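Local structure of putative cell surface protein, similar to internalin proteins (Listeria monocytogenes EGD-e, 5KZS) at residues A[240-254]-A[326-340]. The protein is of unknown function but is a putative leucine-rich-repeat cell-surface protein resembling internalins, probably related to InlP, which binds host afadin. Sequence-based numbering, arbitrary orientation.
Sequences IENQSGTVPDQIIKQ and ITQEGCVYDWVLTVN
Q243–T246 and Q250–I252 run parallel to C331–V339 in two ladders, Q243 pairing with C331 in the first and Q250 with L337 in the second. Between them the register slips by one residue, because the 240–254 chain makes a detour through V247–D249. D249 bridges the break with its side chain: OD1 accepts the N-H of V336 at 3.2 Å, met from above the carboxylate plane. At the start of the pair, N242 does similar work. Its OD1 takes G330 N at 3.0 Å on a lone pair and E329 N at 3.2 Å from above the carbonyl plane, tying down the turn that leads into C331–V339. The Y333 ring lies obliquely against the G245 backbone, its CD1 3.5 Å from G245 CA; the hydroxyl reaches past Q243 CG to bond L227 O. Further along, V247 CG1 sits over one face of the W335 indole, towards its rim, 3.8 Å from CE3. I252, with CG1 between backbone N and carbonyl carbon (chi1 52°), brings CD1 to 3.9 Å from L337 CD2. In the mixed sheet that follows the leucine-rich repeats, 243–252 is the edge strand and 331–339 bonds on its other side to 312–320. Strand 258–261 packs on V247 and W335, helix 263–270 on Q243 and Y333, while H226 and N228 from the preceding repeat region bond the backbone of S244 and T246.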
ATOM      1  N   ILE A 240     -12.380  -1.556   9.116  1.00 76.74           N
ATOM      2  CA  ILE A 240     -13.110  -1.058   7.958  1.00 77.64           C
ATOM      3  C   ILE A 240     -14.052  -0.001   8.485  1.00 76.74           C
ATOM      4  O   ILE A 240     -14.670  -0.189   9.536  1.00 76.30           O
ATOM      5  CB  ILE A 240     -13.932  -2.169   7.251  1.00 79.79           C
ATOM      6  CG1 ILE A 240     -12.989  -3.182   6.596  1.00 78.91           C
ATOM      7  CG2 ILE A 240     -14.915  -1.582   6.224  1.00 80.19           C
ATOM      8  CD1 ILE A 240     -13.670  -4.429   6.096  1.00 79.78           C
ATOM      9  N   GLU A 241     -14.102   1.115   7.773  1.00 75.82           N
ATOM     10  CA  GLU A 241     -15.177   2.087   7.914  1.00 78.84           C
ATOM     11  C   GLU A 241     -15.940   2.286   6.620  1.00 78.09           C
ATOM     12  O   GLU A 241     -17.144   2.525   6.649  1.00 79.89           O
ATOM     13  CB  GLU A 241     -14.638   3.420   8.429  1.00 80.97           C
ATOM     14  CG  GLU A 241     -14.169   3.310   9.876  1.00 84.16           C
ATOM     15  CD  GLU A 241     -13.917   4.647  10.568  1.00 84.77           C
ATOM     16  OE1 GLU A 241     -13.252   5.536   9.985  1.00 81.80           O
ATOM     17  OE2 GLU A 241     -14.377   4.780  11.722  1.00 88.63           O
ATOM     18  N   ASN A 242     -15.252   2.203   5.490  1.00 73.88           N
ATOM     19  CA  ASN A 242     -15.891   2.328   4.193  1.00 74.02           C
ATOM     20  C   ASN A 242     -15.679   1.064   3.358  1.00 73.83           C
ATOM     21  O   ASN A 242     -14.645   0.403   3.469  1.00 74.17           O
ATOM     22  CB  ASN A 242     -15.332   3.530   3.461  1.00 75.58           C
ATOM     23  CG  ASN A 242     -15.208   4.746   4.358  1.00 76.58           C
ATOM     24  OD1 ASN A 242     -16.210   5.336   4.755  1.00 77.44           O
ATOM     25  ND2 ASN A 242     -13.978   5.117   4.693  1.00 75.46           N
ATOM     26  N   GLN A 243     -16.662   0.747   2.526  1.00 72.34           N
ATOM     27  CA  GLN A 243     -16.649  -0.468   1.711  1.00 73.50           C
ATOM     28  C   GLN A 243     -17.769  -0.325   0.682  1.00 72.77           C
ATOM     29  O   GLN A 243     -18.830   0.213   0.993  1.00 72.73           O
ATOM     30  CB  GLN A 243     -16.845  -1.712   2.596  1.00 71.87           C
ATOM     31  CG  GLN A 243     -16.207  -2.992   2.065  1.00 73.48           C
ATOM     32  CD  GLN A 243     -14.689  -3.138   2.271  1.00 74.26           C
ATOM     33  OE1 GLN A 243     -14.081  -4.082   1.747  1.00 72.48           O
ATOM     34  NE2 GLN A 243     -14.083  -2.248   3.053  1.00 73.88           N
ATOM     35  N   SER A 244     -17.523  -0.739  -0.550  1.00 73.67           N
ATOM     36  CA  SER A 244     -18.524  -0.588  -1.607  1.00 75.82           C
ATOM     37  C   SER A 244     -18.547  -1.874  -2.381  1.00 80.26           C
ATOM     38  O   SER A 244     -17.488  -2.343  -2.798  1.00 82.38           O
ATOM     39  CB  SER A 244     -18.211   0.588  -2.543  1.00 77.00           C
ATOM     40  OG  SER A 244     -17.118   0.339  -3.421  1.00 77.05           O
ATOM     41  N   GLY A 245     -19.736  -2.446  -2.581  1.00 80.37           N
ATOM     42  CA  GLY A 245     -19.843  -3.696  -3.321  1.00 80.66           C
ATOM     43  C   GLY A 245     -21.184  -3.921  -3.956  1.00 80.36           C
ATOM     44  O   GLY A 245     -22.025  -3.030  -4.014  1.00 81.66           O
ATOM     45  N   THR A 246     -21.350  -5.125  -4.478  1.00 80.52           N
ATOM     46  CA  THR A 246     -22.649  -5.603  -4.900  1.00 80.14           C
ATOM     47  C   THR A 246     -22.937  -6.967  -4.293  1.00 78.43           C
ATOM     48  O   THR A 246     -22.056  -7.672  -3.777  1.00 74.06           O
ATOM     49  CB  THR A 246     -22.823  -5.659  -6.444  1.00 81.19           C
ATOM     50  OG1 THR A 246     -21.939  -6.640  -7.014  1.00 80.12           O
ATOM     51  CG2 THR A 246     -22.607  -4.262  -7.072  1.00 80.83           C
ATOM     52  N   VAL A 247     -24.218  -7.286  -4.337  1.00 79.24           N
ATOM     53  CA  VAL A 247     -24.720  -8.567  -3.927  1.00 80.32           C
ATOM     54  C   VAL A 247     -25.490  -9.064  -5.171  1.00 79.81           C
ATOM     55  O   VAL A 247     -25.799  -8.269  -6.074  1.00 79.20           O
ATOM     56  CB  VAL A 247     -25.501  -8.388  -2.589  1.00 80.86           C
ATOM     57  CG1 VAL A 247     -27.016  -8.402  -2.775  1.00 81.46           C
ATOM     58  CG2 VAL A 247     -25.037  -9.401  -1.544  1.00 81.57           C
ATOM     59  N   PRO A 248     -25.740 -10.378  -5.266  1.00 80.27           N
ATOM     60  CA  PRO A 248     -26.342 -10.848  -6.513  1.00 81.40           C
ATOM     61  C   PRO A 248     -27.762 -10.337  -6.751  1.00 82.29           C
ATOM     62  O   PRO A 248     -28.549 -10.188  -5.801  1.00 78.73           O
ATOM     63  CB  PRO A 248     -26.334 -12.379  -6.362  1.00 82.31           C
ATOM     64  CG  PRO A 248     -25.323 -12.676  -5.308  1.00 81.35           C
ATOM     65  CD  PRO A 248     -25.352 -11.493  -4.380  1.00 80.66           C
ATOM     66  N   ASP A 249     -28.074 -10.100  -8.023  1.00 85.97           N
ATOM     67  CA  ASP A 249     -29.406  -9.653  -8.442  1.00 88.61           C
ATOM     68  C   ASP A 249     -30.450 -10.715  -8.108  1.00 88.96           C
ATOM     69  O   ASP A 249     -30.114 -11.895  -7.966  1.00 88.98           O
ATOM     70  CB  ASP A 249     -29.435  -9.366  -9.950  1.00 92.90           C
ATOM     71  CG  ASP A 249     -28.446  -8.277 -10.368  1.00 95.78           C
ATOM     72  OD1 ASP A 249     -27.816  -7.649  -9.481  1.00 97.79           O
ATOM     73  OD2 ASP A 249     -28.298  -8.054 -11.589  1.00 96.95           O
ATOM     74  N   GLN A 250     -31.706 -10.292  -7.970  1.00 88.31           N
ATOM     75  CA  GLN A 250     -32.798 -11.199  -7.590  1.00 88.73           C
ATOM     76  C   GLN A 250     -34.062 -10.930  -8.376  1.00 89.92           C
ATOM     77  O   GLN A 250     -34.270  -9.832  -8.899  1.00 89.93           O
ATOM     78  CB  GLN A 250     -33.118 -11.096  -6.094  1.00 87.11           C
ATOM     79  CG  GLN A 250     -32.213 -11.919  -5.187  1.00 86.66           C
ATOM     80  CD  GLN A 250     -32.604 -11.828  -3.719  1.00 85.49           C
ATOM     81  OE1 GLN A 250     -33.774 -11.701  -3.380  1.00 86.08           O
ATOM     82  NE2 GLN A 250     -31.620 -11.900  -2.838  1.00 85.53           N
ATOM     83  N   ILE A 251     -34.894 -11.966  -8.446  1.00 91.75           N
ATOM     84  CA  ILE A 251     -36.232 -11.885  -9.011  1.00 93.24           C
ATOM     85  C   ILE A 251     -37.207 -12.368  -7.913  1.00 94.18           C
ATOM     86  O   ILE A 251     -37.029 -13.453  -7.345  1.00 94.29           O
ATOM     87  CB  ILE A 251     -36.349 -12.714 -10.319  1.00 95.48           C
ATOM     88  CG1 ILE A 251     -35.381 -12.182 -11.392  1.00 96.91           C
ATOM     89  CG2 ILE A 251     -37.771 -12.675 -10.861  1.00 96.72           C
ATOM     90  CD1 ILE A 251     -35.083 -13.144 -12.527  1.00 98.80           C
ATOM     91  N   ILE A 252     -38.203 -11.540  -7.590  1.00 94.91           N
ATOM     92  CA  ILE A 252     -39.241 -11.889  -6.606  1.00 94.76           C
ATOM     93  C   ILE A 252     -40.617 -11.653  -7.201  1.00 97.11           C
ATOM     94  O   ILE A 252     -40.773 -10.873  -8.147  1.00 96.89           O
ATOM     95  CB  ILE A 252     -39.136 -11.078  -5.286  1.00 92.37           C
ATOM     96  CG1 ILE A 252     -39.083  -9.567  -5.560  1.00 90.91           C
ATOM     97  CG2 ILE A 252     -37.939 -11.533  -4.459  1.00 90.53           C
ATOM     98  CD1 ILE A 252     -39.512  -8.725  -4.380  1.00 90.66           C
ATOM     99  N   LYS A 253     -41.612 -12.322  -6.627  1.00 99.99           N
ATOM    100  CA  LYS A 253     -42.998 -12.135  -7.031  1.00102.10           C
ATOM    101  C   LYS A 253     -43.594 -11.006  -6.191  1.00 98.23           C
ATOM    102  O   LYS A 253     -43.336 -10.902  -4.985  1.00 94.58           O
ATOM    103  CB  LYS A 253     -43.785 -13.448  -6.919  1.00107.16           C
ATOM    104  CG  LYS A 253     -43.051 -14.598  -7.619  1.00113.64           C
ATOM    105  CD  LYS A 253     -43.943 -15.754  -8.082  1.00117.85           C
ATOM    106  CE  LYS A 253     -43.110 -16.778  -8.859  1.00120.06           C
ATOM    107  NZ  LYS A 253     -43.914 -17.766  -9.633  1.00123.57           N
ATOM    108  N   GLN A 254     -44.359 -10.145  -6.862  1.00 95.84           N
ATOM    109  CA  GLN A 254     -45.037  -9.009  -6.244  1.00 93.23           C
ATOM    110  C   GLN A 254     -45.661  -9.376  -4.896  1.00 91.36           C
ATOM    111  O   GLN A 254     -46.339 -10.397  -4.772  1.00 91.55           O
ATOM    112  CB  GLN A 254     -46.132  -8.486  -7.180  1.00 96.18           C
ATOM    113  CG  GLN A 254     -46.307  -6.981  -7.138  1.00 97.03           C
ATOM    114  CD  GLN A 254     -47.715  -6.524  -7.490  1.00 98.66           C
ATOM    115  OE1 GLN A 254     -48.276  -5.673  -6.797  1.00 98.07           O
ATOM    116  NE2 GLN A 254     -48.287  -7.065  -8.578  1.00 99.49           N
ATOM    117  N   ILE A 326     -16.958  11.749   9.768  1.00115.33           N
ATOM    118  CA  ILE A 326     -15.711  10.974   9.889  1.00113.79           C
ATOM    119  C   ILE A 326     -15.604   9.701   9.043  1.00110.84           C
ATOM    120  O   ILE A 326     -14.492   9.204   8.867  1.00111.94           O
ATOM    121  CB  ILE A 326     -15.375  10.624  11.362  1.00115.63           C
ATOM    122  CG1 ILE A 326     -16.242   9.480  11.878  1.00116.44           C
ATOM    123  CG2 ILE A 326     -15.498  11.854  12.266  1.00117.05           C
ATOM    124  CD1 ILE A 326     -15.711   8.896  13.154  1.00118.58           C
ATOM    125  N   THR A 327     -16.725   9.148   8.560  1.00106.66           N
ATOM    126  CA  THR A 327     -16.668   7.983   7.662  1.00103.31           C
ATOM    127  C   THR A 327     -16.263   8.440   6.253  1.00102.18           C
ATOM    128  O   THR A 327     -15.085   8.260   5.881  1.00 99.93           O
ATOM    129  CB  THR A 327     -17.966   7.149   7.654  1.00103.16           C
ATOM    130  OG1 THR A 327     -19.086   7.986   7.349  1.00106.62           O
ATOM    131  CG2 THR A 327     -18.175   6.455   9.012  1.00101.60           C
ATOM    132  N   GLN A 328     -17.201   9.057   5.515  1.00 97.83           N
ATOM    133  CA  GLN A 328     -16.953   9.688   4.184  1.00 98.86           C
ATOM    134  C   GLN A 328     -17.647   8.940   3.030  1.00 96.05           C
ATOM    135  O   GLN A 328     -18.182   9.568   2.121  1.00 96.91           O
ATOM    136  CB  GLN A 328     -15.441   9.919   3.894  1.00100.63           C
ATOM    137  CG  GLN A 328     -15.109  10.942   2.802  1.00104.91           C
ATOM    138  CD  GLN A 328     -13.816  11.763   3.036  1.00107.89           C
ATOM    139  OE1 GLN A 328     -13.458  12.594   2.201  1.00110.71           O
ATOM    140  NE2 GLN A 328     -13.133  11.550   4.164  1.00106.82           N
ATOM    141  N   GLU A 329     -17.618   7.609   3.062  1.00 92.76           N
ATOM    142  CA  GLU A 329     -18.405   6.760   2.131  1.00 89.71           C
ATOM    143  C   GLU A 329     -19.449   5.904   2.853  1.00 84.52           C
ATOM    144  O   GLU A 329     -20.536   5.679   2.316  1.00 81.05           O
ATOM    145  CB  GLU A 329     -17.491   5.826   1.312  1.00 89.54           C
ATOM    146  CG  GLU A 329     -18.138   5.251   0.051  1.00 89.91           C
ATOM    147  CD  GLU A 329     -17.429   4.027  -0.534  1.00 91.16           C
ATOM    148  OE1 GLU A 329     -16.728   3.278   0.195  1.00 89.47           O
ATOM    149  OE2 GLU A 329     -17.597   3.801  -1.754  1.00 92.30           O
ATOM    150  N   GLY A 330     -19.107   5.406   4.044  1.00 81.76           N
ATOM    151  CA  GLY A 330     -19.912   4.407   4.726  1.00 81.42           C
ATOM    152  C   GLY A 330     -19.716   3.091   4.007  1.00 82.78           C
ATOM    153  O   GLY A 330     -18.784   2.966   3.202  1.00 88.48           O
ATOM    154  N   CYS A 331     -20.582   2.116   4.283  1.00 79.80           N
ATOM    155  CA  CYS A 331     -20.574   0.829   3.579  1.00 77.38           C
ATOM    156  C   CYS A 331     -21.787   0.791   2.652  1.00 75.06           C
ATOM    157  O   CYS A 331     -22.858   1.164   3.067  1.00 76.19           O
ATOM    158  CB  CYS A 331     -20.611  -0.323   4.585  1.00 77.62           C
ATOM    159  SG  CYS A 331     -19.137  -0.418   5.642  1.00 77.43           S
ATOM    160  N   VAL A 332     -21.611   0.395   1.397  1.00 73.22           N
ATOM    161  CA  VAL A 332     -22.713   0.354   0.424  1.00 73.02           C
ATOM    162  C   VAL A 332     -22.689  -0.974  -0.346  1.00 73.59           C
ATOM    163  O   VAL A 332     -21.628  -1.471  -0.696  1.00 76.30           O
ATOM    164  CB  VAL A 332     -22.623   1.480  -0.638  1.00 73.07           C
ATOM    165  CG1 VAL A 332     -24.011   1.968  -1.024  1.00 71.23           C
ATOM    166  CG2 VAL A 332     -21.757   2.627  -0.166  1.00 74.99           C
ATOM    167  N   TYR A 333     -23.853  -1.553  -0.605  1.00 72.62           N
ATOM    168  CA  TYR A 333     -23.938  -2.739  -1.445  1.00 73.38           C
ATOM    169  C   TYR A 333     -25.158  -2.587  -2.325  1.00 75.74           C
ATOM    170  O   TYR A 333     -26.242  -2.323  -1.819  1.00 75.74           O
ATOM    171  CB  TYR A 333     -23.972  -4.007  -0.588  1.00 72.50           C
ATOM    172  CG  TYR A 333     -22.669  -4.191   0.130  1.00 72.29           C
ATOM    173  CD1 TYR A 333     -21.607  -4.838  -0.483  1.00 73.26           C
ATOM    174  CD2 TYR A 333     -22.461  -3.633   1.393  1.00 70.98           C
ATOM    175  CE1 TYR A 333     -20.376  -4.962   0.158  1.00 74.87           C
ATOM    176  CE2 TYR A 333     -21.242  -3.752   2.044  1.00 70.89           C
ATOM    177  CZ  TYR A 333     -20.192  -4.414   1.428  1.00 72.70           C
ATOM    178  OH  TYR A 333     -18.969  -4.543   2.068  1.00 68.88           O
ATOM    179  N   ASP A 334     -24.959  -2.691  -3.637  1.00 79.50           N
ATOM    180  CA  ASP A 334     -26.028  -2.520  -4.625  1.00 83.62           C
ATOM    181  C   ASP A 334     -26.462  -3.843  -5.283  1.00 86.16           C
ATOM    182  O   ASP A 334     -25.708  -4.826  -5.313  1.00 88.22           O
ATOM    183  CB  ASP A 334     -25.573  -1.557  -5.729  1.00 86.11           C
ATOM    184  CG  ASP A 334     -25.029  -0.248  -5.188  1.00 86.84           C
ATOM    185  OD1 ASP A 334     -25.220   0.054  -3.994  1.00 88.08           O
ATOM    186  OD2 ASP A 334     -24.402   0.487  -5.970  1.00 89.58           O
ATOM    187  N   TRP A 335     -27.689  -3.860  -5.798  1.00 85.73           N
ATOM    188  CA  TRP A 335     -28.141  -4.930  -6.685  1.00 86.22           C
ATOM    189  C   TRP A 335     -29.420  -4.520  -7.400  1.00 85.51           C
ATOM    190  O   TRP A 335     -30.125  -3.615  -6.954  1.00 82.70           O
ATOM    191  CB  TRP A 335     -28.351  -6.248  -5.927  1.00 85.67           C
ATOM    192  CG  TRP A 335     -29.546  -6.273  -5.058  1.00 84.94           C
ATOM    193  CD1 TRP A 335     -30.749  -6.848  -5.343  1.00 86.31           C
ATOM    194  CD2 TRP A 335     -29.669  -5.710  -3.754  1.00 85.04           C
ATOM    195  NE1 TRP A 335     -31.615  -6.677  -4.299  1.00 84.89           N
ATOM    196  CE2 TRP A 335     -30.979  -5.979  -3.306  1.00 84.79           C
ATOM    197  CE3 TRP A 335     -28.803  -4.996  -2.917  1.00 85.69           C
ATOM    198  CZ2 TRP A 335     -31.447  -5.562  -2.049  1.00 84.75           C
ATOM    199  CZ3 TRP A 335     -29.276  -4.571  -1.661  1.00 85.83           C
ATOM    200  CH2 TRP A 335     -30.585  -4.860  -1.246  1.00 83.98           C
ATOM    201  N   VAL A 336     -29.691  -5.186  -8.519  1.00 86.98           N
ATOM    202  CA  VAL A 336     -30.922  -4.997  -9.271  1.00 88.90           C
ATOM    203  C   VAL A 336     -31.925  -6.042  -8.789  1.00 88.20           C
ATOM    204  O   VAL A 336     -31.604  -7.230  -8.755  1.00 90.68           O
ATOM    205  CB  VAL A 336     -30.692  -5.143 -10.794  1.00 91.86           C
ATOM    206  CG1 VAL A 336     -32.019  -5.119 -11.561  1.00 93.97           C
ATOM    207  CG2 VAL A 336     -29.755  -4.054 -11.300  1.00 91.76           C
ATOM    208  N   LEU A 337     -33.123  -5.586  -8.422  1.00 86.93           N
ATOM    209  CA  LEU A 337     -34.250  -6.457  -8.047  1.00 87.57           C
ATOM    210  C   LEU A 337     -35.401  -6.332  -9.049  1.00 87.99           C
ATOM    211  O   LEU A 337     -35.994  -5.252  -9.189  1.00 86.00           O
ATOM    212  CB  LEU A 337     -34.773  -6.086  -6.660  1.00 86.59           C
ATOM    213  CG  LEU A 337     -35.828  -7.005  -6.042  1.00 85.53           C
ATOM    214  CD1 LEU A 337     -35.204  -8.342  -5.670  1.00 85.77           C
ATOM    215  CD2 LEU A 337     -36.444  -6.345  -4.822  1.00 84.66           C
ATOM    216  N   THR A 338     -35.711  -7.434  -9.731  1.00 88.45           N
ATOM    217  CA  THR A 338     -36.829  -7.480 -10.664  1.00 91.10           C
ATOM    218  C   THR A 338     -38.063  -8.020  -9.941  1.00 91.93           C
ATOM    219  O   THR A 338     -38.011  -9.080  -9.314  1.00 90.54           O
ATOM    220  CB  THR A 338     -36.481  -8.335 -11.889  1.00 93.23           C
ATOM    221  OG1 THR A 338     -35.375  -7.727 -12.570  1.00 95.02           O
ATOM    222  CG2 THR A 338     -37.672  -8.460 -12.849  1.00 94.38           C
ATOM    223  N   VAL A 339     -39.155  -7.261 -10.008  1.00 93.75           N
ATOM    224  CA  VAL A 339     -40.435  -7.662  -9.440  1.00 94.39           C
ATOM    225  C   VAL A 339     -41.380  -7.948 -10.603  1.00 98.52           C
ATOM    226  O   VAL A 339     -41.557  -7.103 -11.484  1.00 97.41           O
ATOM    227  CB  VAL A 339     -41.008  -6.560  -8.526  1.00 94.01           C
ATOM    228  CG1 VAL A 339     -42.373  -6.958  -7.973  1.00 94.73           C
ATOM    229  CG2 VAL A 339     -40.035  -6.266  -7.385  1.00 92.01           C
ATOM    230  N   ASN A 340     -41.962  -9.148 -10.602  1.00104.12           N
ATOM    231  CA  ASN A 340     -42.977  -9.563 -11.589  1.00109.83           C
ATOM    232  C   ASN A 340     -44.177 -10.222 -10.901  1.00110.71           C
ATOM    233  O   ASN A 340     -44.254 -10.321  -9.676  1.00109.93           O
ATOM    234  CB  ASN A 340     -42.381 -10.494 -12.666  1.00112.91           C
ATOM    235  CG  ASN A 340     -41.396 -11.507 -12.101  1.00113.89           C
ATOM    236  OD1 ASN A 340     -40.195 -11.417 -12.363  1.00114.58           O
ATOM    237  ND2 ASN A 340     -41.892 -12.463 -11.315  1.00113.33           N
ATOM    238  OXT ASN A 340     -45.116 -10.660 -11.561  1.00113.61           O
TER